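Local coordinates for protein esterase (uncultured bacterium pCosCE1, PDB 7ATL) that hydrolyses esters as a family VIII carboxylesterase with a beta-lactamase fold, and also shows promiscuous acyltransferase activity, at residues A[74-79]-A[294-299]; A[114-119]-A[299-304]; A[307-312]-A[318-323]. All blocks are in the same frame, centred on the assembly; numbering follows the deposited sequence.

Interaction 1: A[74-79]-A[294-299]; sequences AAMRMI and AALMRQ
Met76 and Met297 carry most of this helix-to-helix contact, which in the beta-lactamase fold of this esterase brings helix 67-80 against the last turn of helix 291-297. The nearest backbones, at Met76 CA and Met297 CA, remain 8.4 Å apart, so long flexible side chains have to bridge the gap. Met76 does so in steps. Its CB already lies 4.0 Å from Met297 SD. Its CG makes the closest approach, 3.6 Å from Met297 SD, and also touches the methyl of that residue, with Met297 CE at 3.8 Å. CG points away from the Met76 carbonyl carbon (chi1 -72°), and two further bends, at chi2 (-45°) and chi3, curl the chain instead of letting it extend. The sulfur comes next and turns to Leu115 of the neighbouring helix 111-116. The terminal methyl ends against helix 291-297, where Met76 CE meets Leu296 CD2 at 4.1 Å. Met297 arrives from the other side with a straighter chain, bent at its last torsion, and the two methionine chains run antiparallel alongside one another. No hydrogen bond crosses here: the join is apolar and buried, and Phe317 packs on Met76 as a further wall. Within the methionine pair, CG packs on CG as well, Met297 CG standing 3.9 Å from Met76 CG.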
ATOM      1  N   ALA A  74      -7.032   2.206 -10.284  1.00 25.72           N
ATOM      2  CA  ALA A  74      -7.402   1.565 -11.565  1.00 25.49           C
ATOM      3  C   ALA A  74      -8.904   1.238 -11.545  1.00 25.18           C
ATOM      4  O   ALA A  74      -9.598   1.583 -12.517  1.00 26.36           O
ATOM      5  CB  ALA A  74      -6.545   0.349 -11.799  1.00 25.70           C
ATOM      6  N   ALA A  75      -9.382   0.621 -10.465  1.00 24.46           N
ATOM      7  CA  ALA A  75     -10.796   0.245 -10.237  1.00 24.96           C
ATOM      8  C   ALA A  75     -11.705   1.480 -10.245  1.00 25.39           C
ATOM      9  O   ALA A  75     -12.786   1.418 -10.870  1.00 23.58           O
ATOM     10  CB  ALA A  75     -10.932  -0.461  -8.909  1.00 25.29           C
ATOM     11  N   MET A  76     -11.336   2.527  -9.504  1.00 25.96           N
ATOM     12  CA  MET A  76     -12.190   3.727  -9.374  1.00 26.76           C
ATOM     13  C   MET A  76     -12.341   4.395 -10.744  1.00 26.99           C
ATOM     14  O   MET A  76     -13.445   4.922 -11.061  1.00 28.47           O
ATOM     15  CB  MET A  76     -11.612   4.718  -8.376  1.00 27.48           C
ATOM     16  CG  MET A  76     -11.723   4.256  -6.942  1.00 29.49           C
ATOM     17  SD  MET A  76     -13.302   3.569  -6.446  1.00 29.11           S
ATOM     18  CE  MET A  76     -14.385   4.943  -6.826  1.00 29.35           C
ATOM     19  N   ARG A  77     -11.305   4.342 -11.561  1.00 26.76           N
ATOM     20  CA  ARG A  77     -11.396   4.867 -12.944  1.00 28.53           C
ATOM     21  C   ARG A  77     -12.376   4.005 -13.743  1.00 28.03           C
ATOM     22  O   ARG A  77     -13.177   4.577 -14.508  1.00 28.61           O
ATOM     23  CB  ARG A  77     -10.017   4.958 -13.599  1.00 27.88           C
ATOM     24  CG  ARG A  77      -9.168   6.070 -13.015  1.00 28.08           C
ATOM     25  CD  ARG A  77      -8.008   6.377 -13.925  1.00 30.15           C
ATOM     26  NE  ARG A  77      -8.500   7.149 -15.042  1.00 32.08           N
ATOM     27  CZ  ARG A  77      -8.309   6.870 -16.321  1.00 33.63           C
ATOM     28  NH1 ARG A  77      -7.579   5.830 -16.692  1.00 36.46           N
ATOM     29  NH2 ARG A  77      -8.853   7.656 -17.232  1.00 32.39           N
ATOM     30  N   MET A  78     -12.318   2.688 -13.582  1.00 27.45           N
ATOM     31  CA  MET A  78     -13.165   1.763 -14.379  1.00 27.73           C
ATOM     32  C   MET A  78     -14.608   2.015 -13.950  1.00 28.26           C
ATOM     33  O   MET A  78     -15.516   1.945 -14.789  1.00 27.60           O
ATOM     34  CB  MET A  78     -12.780   0.300 -14.148  1.00 26.85           C
ATOM     35  CG  MET A  78     -11.708  -0.185 -15.084  1.00 28.71           C
ATOM     36  SD  MET A  78     -11.104  -1.806 -14.581  1.00 29.90           S
ATOM     37  CE  MET A  78      -9.912  -2.148 -15.871  1.00 33.87           C
ATOM     38  N   ILE A  79     -14.785   2.322 -12.673  1.00 28.77           N
ATOM     39  CA  ILE A  79     -16.116   2.583 -12.063  1.00 31.14           C
ATOM     40  C   ILE A  79     -16.658   3.920 -12.587  1.00 32.30           C
ATOM     41  O   ILE A  79     -17.851   3.975 -12.924  1.00 32.95           O
ATOM     42  CB  ILE A  79     -15.998   2.522 -10.532  1.00 30.96           C
ATOM     43  CG1 ILE A  79     -15.982   1.069 -10.051  1.00 29.22           C
ATOM     44  CG2 ILE A  79     -17.094   3.333  -9.872  1.00 32.04           C
ATOM     45  CD1 ILE A  79     -15.358   0.863  -8.697  1.00 29.62           C
ATOM     46  N   ALA A 294     -12.674  11.372  -6.058  1.00 25.87           N
ATOM     47  CA  ALA A 294     -11.653  11.643  -5.029  1.00 25.47           C
ATOM     48  C   ALA A 294     -12.349  11.775  -3.684  1.00 25.70           C
ATOM     49  O   ALA A 294     -11.901  11.127  -2.726  1.00 26.58           O
ATOM     50  CB  ALA A 294     -10.867  12.890  -5.340  1.00 26.86           C
ATOM     51  N   ALA A 295     -13.397  12.596  -3.602  1.00 27.52           N
ATOM     52  CA  ALA A 295     -14.130  12.856  -2.331  1.00 26.47           C
ATOM     53  C   ALA A 295     -14.760  11.563  -1.818  1.00 24.39           C
ATOM     54  O   ALA A 295     -14.752  11.370  -0.589  1.00 24.45           O
ATOM     55  CB  ALA A 295     -15.186  13.917  -2.507  1.00 26.72           C
ATOM     56  N   LEU A 296     -15.326  10.764  -2.726  1.00 22.94           N
ATOM     57  CA  LEU A 296     -15.928   9.438  -2.425  1.00 25.24           C
ATOM     58  C   LEU A 296     -14.864   8.529  -1.792  1.00 26.40           C
ATOM     59  O   LEU A 296     -15.172   7.871  -0.774  1.00 25.40           O
ATOM     60  CB  LEU A 296     -16.475   8.825  -3.715  1.00 25.80           C
ATOM     61  CG  LEU A 296     -17.025   7.403  -3.607  1.00 28.01           C
ATOM     62  CD1 LEU A 296     -18.167   7.343  -2.605  1.00 29.01           C
ATOM     63  CD2 LEU A 296     -17.484   6.879  -4.972  1.00 27.66           C
ATOM     64  N   MET A 297     -13.644   8.533  -2.341  1.00 25.71           N
ATOM     65  CA  MET A 297     -12.571   7.598  -1.924  1.00 25.92           C
ATOM     66  C   MET A 297     -12.148   7.884  -0.472  1.00 28.20           C
ATOM     67  O   MET A 297     -11.656   6.940   0.179  1.00 30.36           O
ATOM     68  CB  MET A 297     -11.388   7.655  -2.899  1.00 24.81           C
ATOM     69  CG  MET A 297     -11.768   7.135  -4.266  1.00 24.82           C
ATOM     70  SD  MET A 297     -10.482   7.311  -5.503  1.00 28.49           S
ATOM     71  CE  MET A 297      -9.273   6.192  -4.795  1.00 27.25           C
ATOM     72  N   ARG A 298     -12.379   9.096   0.055  1.00 30.10           N
ATOM     73  CA  ARG A 298     -11.933   9.508   1.419  1.00 30.64           C
ATOM     74  C   ARG A 298     -13.137   9.673   2.363  1.00 29.87           C
ATOM     75  O   ARG A 298     -12.969  10.145   3.508  1.00 28.58           O
ATOM     76  CB  ARG A 298     -11.082  10.786   1.342  1.00 33.50           C
ATOM     77  CG  ARG A 298     -11.784  12.013   0.762  1.00 33.88           C
ATOM     78  CD  ARG A 298     -11.195  13.321   1.268  1.00 33.77           C
ATOM     79  NE  ARG A 298     -11.539  14.442   0.406  1.00 31.64           N
ATOM     80  CZ  ARG A 298     -10.948  14.711  -0.750  1.00 31.42           C
ATOM     81  NH1 ARG A 298      -9.970  13.947  -1.212  1.00 31.34           N
ATOM     82  NH2 ARG A 298     -11.357  15.740  -1.462  1.00 33.15           N
ATOM     83  N   GLN A 299     -14.323   9.267   1.940  1.00 31.84           N
ATOM     84  CA  GLN A 299     -15.414   9.030   2.916  1.00 35.66           C
ATOM     85  C   GLN A 299     -15.030   7.868   3.840  1.00 33.79           C
ATOM     86  O   GLN A 299     -14.288   6.950   3.409  1.00 31.57           O
ATOM     87  CB  GLN A 299     -16.726   8.742   2.202  1.00 38.41           C
ATOM     88  CG  GLN A 299     -17.344   9.976   1.571  1.00 40.39           C
ATOM     89  CD  GLN A 299     -18.515   9.572   0.712  1.00 47.56           C
ATOM     90  OE1 GLN A 299     -18.838  10.243  -0.270  1.00 52.19           O
ATOM     91  NE2 GLN A 299     -19.145   8.451   1.065  1.00 49.60           N
TER

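Interaction 2: A[114-119]-A[299-304]; sequences LLSHTA and QAHVGS
The imidazole of His301 stacks on the ring of Phe317, while Ser116 OG comes in at a slant to it and touches the stem of the side chain, 3.7 Å from His301 CB. At the ring's rim, NE2 is hydrogen-bonded to Leu296 O, which fixes how the imidazole is turned. Across from it, positive phi at His117 closes helix 111-116 in a Schellman motif, and this turn carries the chain from Ser116 to Thr118, the two residues that face the 299-304 loop. Beyond the ring the contact is aliphatic. Val302 CG2 sits 3.5 Å from Thr118 CG2, and the same methyl lies 4.0 Å from Ser116 O. Thr118 places its methyl away from its own carbonyl carbon, on the side where Val302 waits. A classic beta bulge sets His301 and Val302 together opposite Phe315, just after an inverse gamma turn centred on Ala300. No hydrogen bond joins the two segments directly. Ser116 OG is instead bonded to Gly316 O, so the buried hydroxyl is satisfied by the backbone just after strand 313-315, and the join itself depends on van der Waals packing.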
ATOM      1  N   LEU A 114     -14.449  -5.250  -1.328  1.00 20.82           N
ATOM      2  CA  LEU A 114     -13.006  -5.421  -1.670  1.00 22.75           C
ATOM      3  C   LEU A 114     -12.234  -4.115  -1.369  1.00 23.59           C
ATOM      4  O   LEU A 114     -11.160  -4.188  -0.762  1.00 25.71           O
ATOM      5  CB  LEU A 114     -12.827  -5.842  -3.132  1.00 21.62           C
ATOM      6  CG  LEU A 114     -13.326  -7.231  -3.515  1.00 20.77           C
ATOM      7  CD1 LEU A 114     -12.954  -7.555  -4.952  1.00 19.19           C
ATOM      8  CD2 LEU A 114     -12.774  -8.289  -2.575  1.00 21.80           C
ATOM      9  N   LEU A 115     -12.761  -2.958  -1.770  1.00 24.07           N
ATOM     10  CA  LEU A 115     -12.050  -1.655  -1.701  1.00 24.44           C
ATOM     11  C   LEU A 115     -11.774  -1.241  -0.248  1.00 24.88           C
ATOM     12  O   LEU A 115     -10.805  -0.487  -0.034  1.00 25.13           O
ATOM     13  CB  LEU A 115     -12.899  -0.600  -2.410  1.00 24.14           C
ATOM     14  CG  LEU A 115     -13.048  -0.799  -3.912  1.00 26.03           C
ATOM     15  CD1 LEU A 115     -14.027   0.204  -4.495  1.00 28.47           C
ATOM     16  CD2 LEU A 115     -11.703  -0.676  -4.605  1.00 25.41           C
ATOM     17  N   SER A 116     -12.599  -1.676   0.707  1.00 23.82           N
ATOM     18  CA  SER A 116     -12.572  -1.214   2.116  1.00 24.42           C
ATOM     19  C   SER A 116     -12.226  -2.379   3.039  1.00 25.06           C
ATOM     20  O   SER A 116     -12.252  -2.186   4.268  1.00 27.57           O
ATOM     21  CB  SER A 116     -13.884  -0.553   2.499  1.00 25.30           C
ATOM     22  OG  SER A 116     -14.095   0.634   1.739  1.00 25.44           O
ATOM     23  N   HIS A 117     -11.903  -3.547   2.481  1.00 25.16           N
ATOM     24  CA  HIS A 117     -11.424  -4.725   3.255  1.00 23.94           C
ATOM     25  C   HIS A 117     -12.513  -5.201   4.226  1.00 21.85           C
ATOM     26  O   HIS A 117     -12.170  -5.522   5.365  1.00 21.44           O
ATOM     27  CB  HIS A 117     -10.113  -4.388   3.996  1.00 24.48           C
ATOM     28  CG  HIS A 117      -8.947  -4.170   3.095  1.00 24.87           C
ATOM     29  ND1 HIS A 117      -8.255  -5.216   2.534  1.00 24.76           N
ATOM     30  CD2 HIS A 117      -8.360  -3.037   2.645  1.00 24.76           C
ATOM     31  CE1 HIS A 117      -7.285  -4.736   1.775  1.00 25.51           C
ATOM     32  NE2 HIS A 117      -7.335  -3.402   1.819  1.00 24.66           N
ATOM     33  N   THR A 118     -13.764  -5.255   3.780  1.00 21.00           N
ATOM     34  CA  THR A 118     -14.926  -5.722   4.572  1.00 21.73           C
ATOM     35  C   THR A 118     -15.474  -6.997   3.929  1.00 22.71           C
ATOM     36  O   THR A 118     -16.571  -7.423   4.324  1.00 24.92           O
ATOM     37  CB  THR A 118     -16.015  -4.635   4.651  1.00 22.04           C
ATOM     38  OG1 THR A 118     -16.504  -4.381   3.329  1.00 23.36           O
ATOM     39  CG2 THR A 118     -15.535  -3.326   5.237  1.00 21.57           C
ATOM     40  N   ALA A 119     -14.766  -7.571   2.951  1.00 23.52           N
ATOM     41  CA  ALA A 119     -15.196  -8.764   2.172  1.00 24.02           C
ATOM     42  C   ALA A 119     -15.218 -10.044   3.024  1.00 24.73           C
ATOM     43  O   ALA A 119     -15.741 -11.067   2.534  1.00 24.65           O
ATOM     44  CB  ALA A 119     -14.266  -8.973   1.015  1.00 24.62           C
ATOM     45  N   GLN A 299     -14.323   9.267   1.940  1.00 31.84           N
ATOM     46  CA  GLN A 299     -15.414   9.030   2.916  1.00 35.66           C
ATOM     47  C   GLN A 299     -15.030   7.868   3.840  1.00 33.79           C
ATOM     48  O   GLN A 299     -14.288   6.950   3.409  1.00 31.57           O
ATOM     49  CB  GLN A 299     -16.726   8.742   2.202  1.00 38.41           C
ATOM     50  CG  GLN A 299     -17.344   9.976   1.571  1.00 40.39           C
ATOM     51  CD  GLN A 299     -18.515   9.572   0.712  1.00 47.56           C
ATOM     52  OE1 GLN A 299     -18.838  10.243  -0.270  1.00 52.19           O
ATOM     53  NE2 GLN A 299     -19.145   8.451   1.065  1.00 49.60           N
ATOM     54  N   ALA A 300     -15.544   7.896   5.063  1.00 31.22           N
ATOM     55  CA  ALA A 300     -15.419   6.800   6.049  1.00 31.85           C
ATOM     56  C   ALA A 300     -16.432   5.681   5.734  1.00 30.49           C
ATOM     57  O   ALA A 300     -17.328   5.457   6.563  1.00 29.17           O
ATOM     58  CB  ALA A 300     -15.612   7.356   7.438  1.00 31.50           C
ATOM     59  N   HIS A 301     -16.268   4.986   4.594  1.00 29.84           N
ATOM     60  CA  HIS A 301     -17.040   3.774   4.193  1.00 27.62           C
ATOM     61  C   HIS A 301     -16.987   2.773   5.343  1.00 26.00           C
ATOM     62  O   HIS A 301     -17.981   2.123   5.559  1.00 26.04           O
ATOM     63  CB  HIS A 301     -16.523   3.147   2.894  1.00 27.15           C
ATOM     64  CG  HIS A 301     -16.704   4.023   1.701  1.00 28.41           C
ATOM     65  ND1 HIS A 301     -17.910   4.125   1.047  1.00 27.52           N
ATOM     66  CD2 HIS A 301     -15.844   4.854   1.067  1.00 26.94           C
ATOM     67  CE1 HIS A 301     -17.778   4.977   0.054  1.00 28.83           C
ATOM     68  NE2 HIS A 301     -16.522   5.434   0.044  1.00 26.81           N
ATOM     69  N   VAL A 302     -15.859   2.719   6.052  1.00 25.06           N
ATOM     70  CA  VAL A 302     -15.695   2.031   7.356  1.00 26.00           C
ATOM     71  C   VAL A 302     -15.485   3.119   8.404  1.00 27.73           C
ATOM     72  O   VAL A 302     -14.601   3.939   8.190  1.00 26.66           O
ATOM     73  CB  VAL A 302     -14.518   1.042   7.324  1.00 24.36           C
ATOM     74  CG1 VAL A 302     -14.078   0.661   8.727  1.00 24.61           C
ATOM     75  CG2 VAL A 302     -14.862  -0.188   6.507  1.00 23.28           C
ATOM     76  N   GLY A 303     -16.274   3.105   9.486  1.00 30.14           N
ATOM     77  CA  GLY A 303     -16.220   4.108  10.570  1.00 29.15           C
ATOM     78  C   GLY A 303     -14.954   3.971  11.392  1.00 27.95           C
ATOM     79  O   GLY A 303     -14.324   2.915  11.301  1.00 25.70           O
ATOM     80  N   SER A 304     -14.599   5.017  12.147  1.00 30.43           N
ATOM     81  CA  SER A 304     -13.390   5.107  13.016  1.00 31.27           C
ATOM     82  C   SER A 304     -13.484   4.152  14.222  1.00 31.25           C
ATOM     83  O   SER A 304     -12.495   4.043  14.971  1.00 29.50           O
ATOM     84  CB  SER A 304     -13.133   6.544  13.444  1.00 32.43           C
ATOM     85  OG  SER A 304     -14.320   7.202  13.877  1.00 32.42           O
TER

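Interaction 3: A[307-312]-A[318-323]; sequences ETQGPG and GGAVLE
Thr308 and Ala320 form the tight end of this contact, and Gly312 with Glu323 forms its hydrogen-bonded end. The methyl of Ala320 points into the 307-312 loop and is met by two residues at once: Thr308 OG1 lies 3.2 Å from Ala320 CB, and Gln309 CG lies 3.6 Å from the same methyl. The threonine hydroxyl does more than pack, because it is hydrogen-bonded to Gly314 O in strand 313-315, which holds it over the alanine. Trp313 and Trp339 add aromatic walls around Ala320. Further along, Gly312 O receives the amide of Glu323, with Glu323 N at 2.8 Å from Gly312 O and an N-H...O angle of 155°. The donor approaches nearly head-on to the carbonyl. Leu322 leans back beside this bond, its CD1 3.6 Å from Gly312 O.

Gln309 is packed at CG but only partly covered as a whole, and hydrogen bonds fix its amide. The chain folds back at chi2 (-84°), bringing Gln309 NE2 to 3.1 Å from Thr308 O, almost straight at 176° and in the plane of the side-chain amide, though tilted from the carbonyl plane. Its OE1 is paired with Gln338, while NE2 also makes a weak bond to a pentaethylene glycol, probably from the crystallisation liquor. The solvent side lies at the exposed Glu323, which touches the loop through its CB, 3.7 Å from Gly312 O, while its carboxylate turns off from the loop and OE2 bonds to Ser304 N. Strands 313-315 and 320-322 are antiparallel neighbours linked by a short turn. Gly312 and Glu323 continue their pairing at the open end of this beta hairpin, whereas 307-309 folds back against strand 320-322, at the edge of the antiparallel sheet of the beta-lactamase fold.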
ATOM      1  N   GLU A 307     -10.578   1.617  14.051  1.00 29.73           N
ATOM      2  CA  GLU A 307      -9.229   2.013  14.552  1.00 30.74           C
ATOM      3  C   GLU A 307      -8.127   1.601  13.574  1.00 29.97           C
ATOM      4  O   GLU A 307      -7.114   1.043  14.021  1.00 29.19           O
ATOM      5  CB  GLU A 307      -8.958   1.399  15.930  1.00 32.15           C
ATOM      6  CG  GLU A 307      -9.955   1.867  16.978  1.00 36.21           C
ATOM      7  CD  GLU A 307      -9.590   1.691  18.445  1.00 36.76           C
ATOM      8  OE1 GLU A 307      -8.480   1.174  18.749  1.00 36.10           O
ATOM      9  OE2 GLU A 307     -10.425   2.107  19.276  1.00 35.73           O
ATOM     10  N   THR A 308      -8.266   1.907  12.292  1.00 27.48           N
ATOM     11  CA  THR A 308      -7.443   1.239  11.262  1.00 28.87           C
ATOM     12  C   THR A 308      -5.971   1.681  11.320  1.00 29.27           C
ATOM     13  O   THR A 308      -5.125   0.930  10.818  1.00 32.25           O
ATOM     14  CB  THR A 308      -8.069   1.456   9.893  1.00 30.60           C
ATOM     15  OG1 THR A 308      -7.826   2.835   9.640  1.00 28.45           O
ATOM     16  CG2 THR A 308      -9.533   1.071   9.869  1.00 32.09           C
ATOM     17  N   GLN A 309      -5.679   2.862  11.862  1.00 29.94           N
ATOM     18  CA  GLN A 309      -4.321   3.343  12.230  1.00 29.39           C
ATOM     19  C   GLN A 309      -4.339   3.727  13.709  1.00 31.12           C
ATOM     20  O   GLN A 309      -3.697   4.729  14.080  1.00 31.53           O
ATOM     21  CB  GLN A 309      -3.927   4.586  11.436  1.00 30.36           C
ATOM     22  CG  GLN A 309      -4.051   4.421   9.932  1.00 30.48           C
ATOM     23  CD  GLN A 309      -2.814   3.780   9.368  1.00 28.70           C
ATOM     24  OE1 GLN A 309      -1.942   4.457   8.841  1.00 32.51           O
ATOM     25  NE2 GLN A 309      -2.711   2.471   9.515  1.00 29.47           N
ATOM     26  N   GLY A 310      -5.044   2.948  14.523  1.00 30.74           N
ATOM     27  CA  GLY A 310      -5.329   3.326  15.911  1.00 34.08           C
ATOM     28  C   GLY A 310      -6.562   4.223  15.978  1.00 37.29           C
ATOM     29  O   GLY A 310      -7.213   4.480  14.948  1.00 33.08           O
ATOM     30  N   PRO A 311      -6.899   4.713  17.199  1.00 37.76           N
ATOM     31  CA  PRO A 311      -8.128   5.481  17.421  1.00 37.28           C
ATOM     32  C   PRO A 311      -8.226   6.681  16.460  1.00 37.98           C
ATOM     33  O   PRO A 311      -7.214   7.334  16.256  1.00 35.61           O
ATOM     34  CB  PRO A 311      -7.999   5.952  18.879  1.00 37.51           C
ATOM     35  CG  PRO A 311      -7.072   4.929  19.524  1.00 37.37           C
ATOM     36  CD  PRO A 311      -6.097   4.553  18.427  1.00 37.41           C
ATOM     37  N   GLY A 312      -9.414   6.896  15.878  1.00 34.42           N
ATOM     38  CA  GLY A 312      -9.802   8.100  15.120  1.00 32.92           C
ATOM     39  C   GLY A 312      -9.832   7.845  13.627  1.00 30.54           C
ATOM     40  O   GLY A 312     -10.234   8.728  12.868  1.00 29.56           O
ATOM     41  N   GLY A 318      -8.743   3.022  -0.813  1.00 26.35           N
ATOM     42  CA  GLY A 318      -7.309   3.276  -1.065  1.00 26.45           C
ATOM     43  C   GLY A 318      -6.484   3.509   0.195  1.00 24.98           C
ATOM     44  O   GLY A 318      -5.263   3.382   0.113  1.00 23.11           O
ATOM     45  N   GLY A 319      -7.108   3.836   1.326  1.00 26.51           N
ATOM     46  CA  GLY A 319      -6.393   3.935   2.615  1.00 27.03           C
ATOM     47  C   GLY A 319      -7.319   4.311   3.755  1.00 25.27           C
ATOM     48  O   GLY A 319      -8.519   4.298   3.546  1.00 22.66           O
ATOM     49  N   ALA A 320      -6.747   4.618   4.914  1.00 24.90           N
ATOM     50  CA  ALA A 320      -7.467   4.950   6.161  1.00 27.67           C
ATOM     51  C   ALA A 320      -7.889   6.425   6.117  1.00 29.78           C
ATOM     52  O   ALA A 320      -7.127   7.263   5.560  1.00 28.41           O
ATOM     53  CB  ALA A 320      -6.601   4.672   7.372  1.00 27.62           C
ATOM     54  N   VAL A 321      -9.063   6.712   6.685  1.00 28.20           N
ATOM     55  CA  VAL A 321      -9.684   8.055   6.707  1.00 27.64           C
ATOM     56  C   VAL A 321      -9.662   8.522   8.149  1.00 27.17           C
ATOM     57  O   VAL A 321     -10.168   7.779   8.990  1.00 25.83           O
ATOM     58  CB  VAL A 321     -11.122   8.007   6.176  1.00 29.30           C
ATOM     59  CG1 VAL A 321     -11.869   9.319   6.451  1.00 29.89           C
ATOM     60  CG2 VAL A 321     -11.146   7.641   4.701  1.00 29.21           C
ATOM     61  N   LEU A 322      -9.122   9.710   8.397  1.00 26.95           N
ATOM     62  CA  LEU A 322      -9.103  10.329   9.740  1.00 28.93           C
ATOM     63  C   LEU A 322     -10.474  10.952   9.974  1.00 30.58           C
ATOM     64  O   LEU A 322     -10.861  11.831   9.192  1.00 36.33           O
ATOM     65  CB  LEU A 322      -7.993  11.377   9.765  1.00 29.44           C
ATOM     66  CG  LEU A 322      -7.759  12.049  11.108  1.00 29.30           C
ATOM     67  CD1 LEU A 322      -7.471  11.002  12.166  1.00 30.84           C
ATOM     68  CD2 LEU A 322      -6.613  13.047  11.018  1.00 29.58           C
ATOM     69  N   GLU A 323     -11.221  10.459  10.954  1.00 33.38           N
ATOM     70  CA  GLU A 323     -12.526  11.046  11.370  1.00 35.24           C
ATOM     71  C   GLU A 323     -12.317  11.979  12.580  1.00 35.18           C
ATOM     72  O   GLU A 323     -13.047  12.954  12.669  1.00 33.53           O
ATOM     73  CB  GLU A 323     -13.531   9.942  11.702  1.00 36.21           C
ATOM     74  CG  GLU A 323     -14.024   9.131  10.511  1.00 35.74           C
ATOM     75  CD  GLU A 323     -15.524   8.861  10.533  1.00 36.41           C
ATOM     76  OE1 GLU A 323     -16.248   9.728  10.042  1.00 38.68           O
ATOM     77  OE2 GLU A 323     -15.970   7.803  11.053  1.00 36.92           O
TER

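From the N terminus, helix 67-80 opens interaction 1 and helix 111-116 then opens interaction 2. Both are closed by consecutive parts of the chain near residue 300, after 214 and 179 intervening residues, and they share Gln299. Because their segments alternate, the two long loops cross, tying two helices of the helical region to the end of helix 291-297 and the loop beyond it. Interaction 3 follows in series as a local closure of five residues, a hairpin at the sheet edge. It is joined to the others through Val321, which packs on the backbone oxygens of Arg298 and Gln299, so helices and sheet edge meet along 294-304.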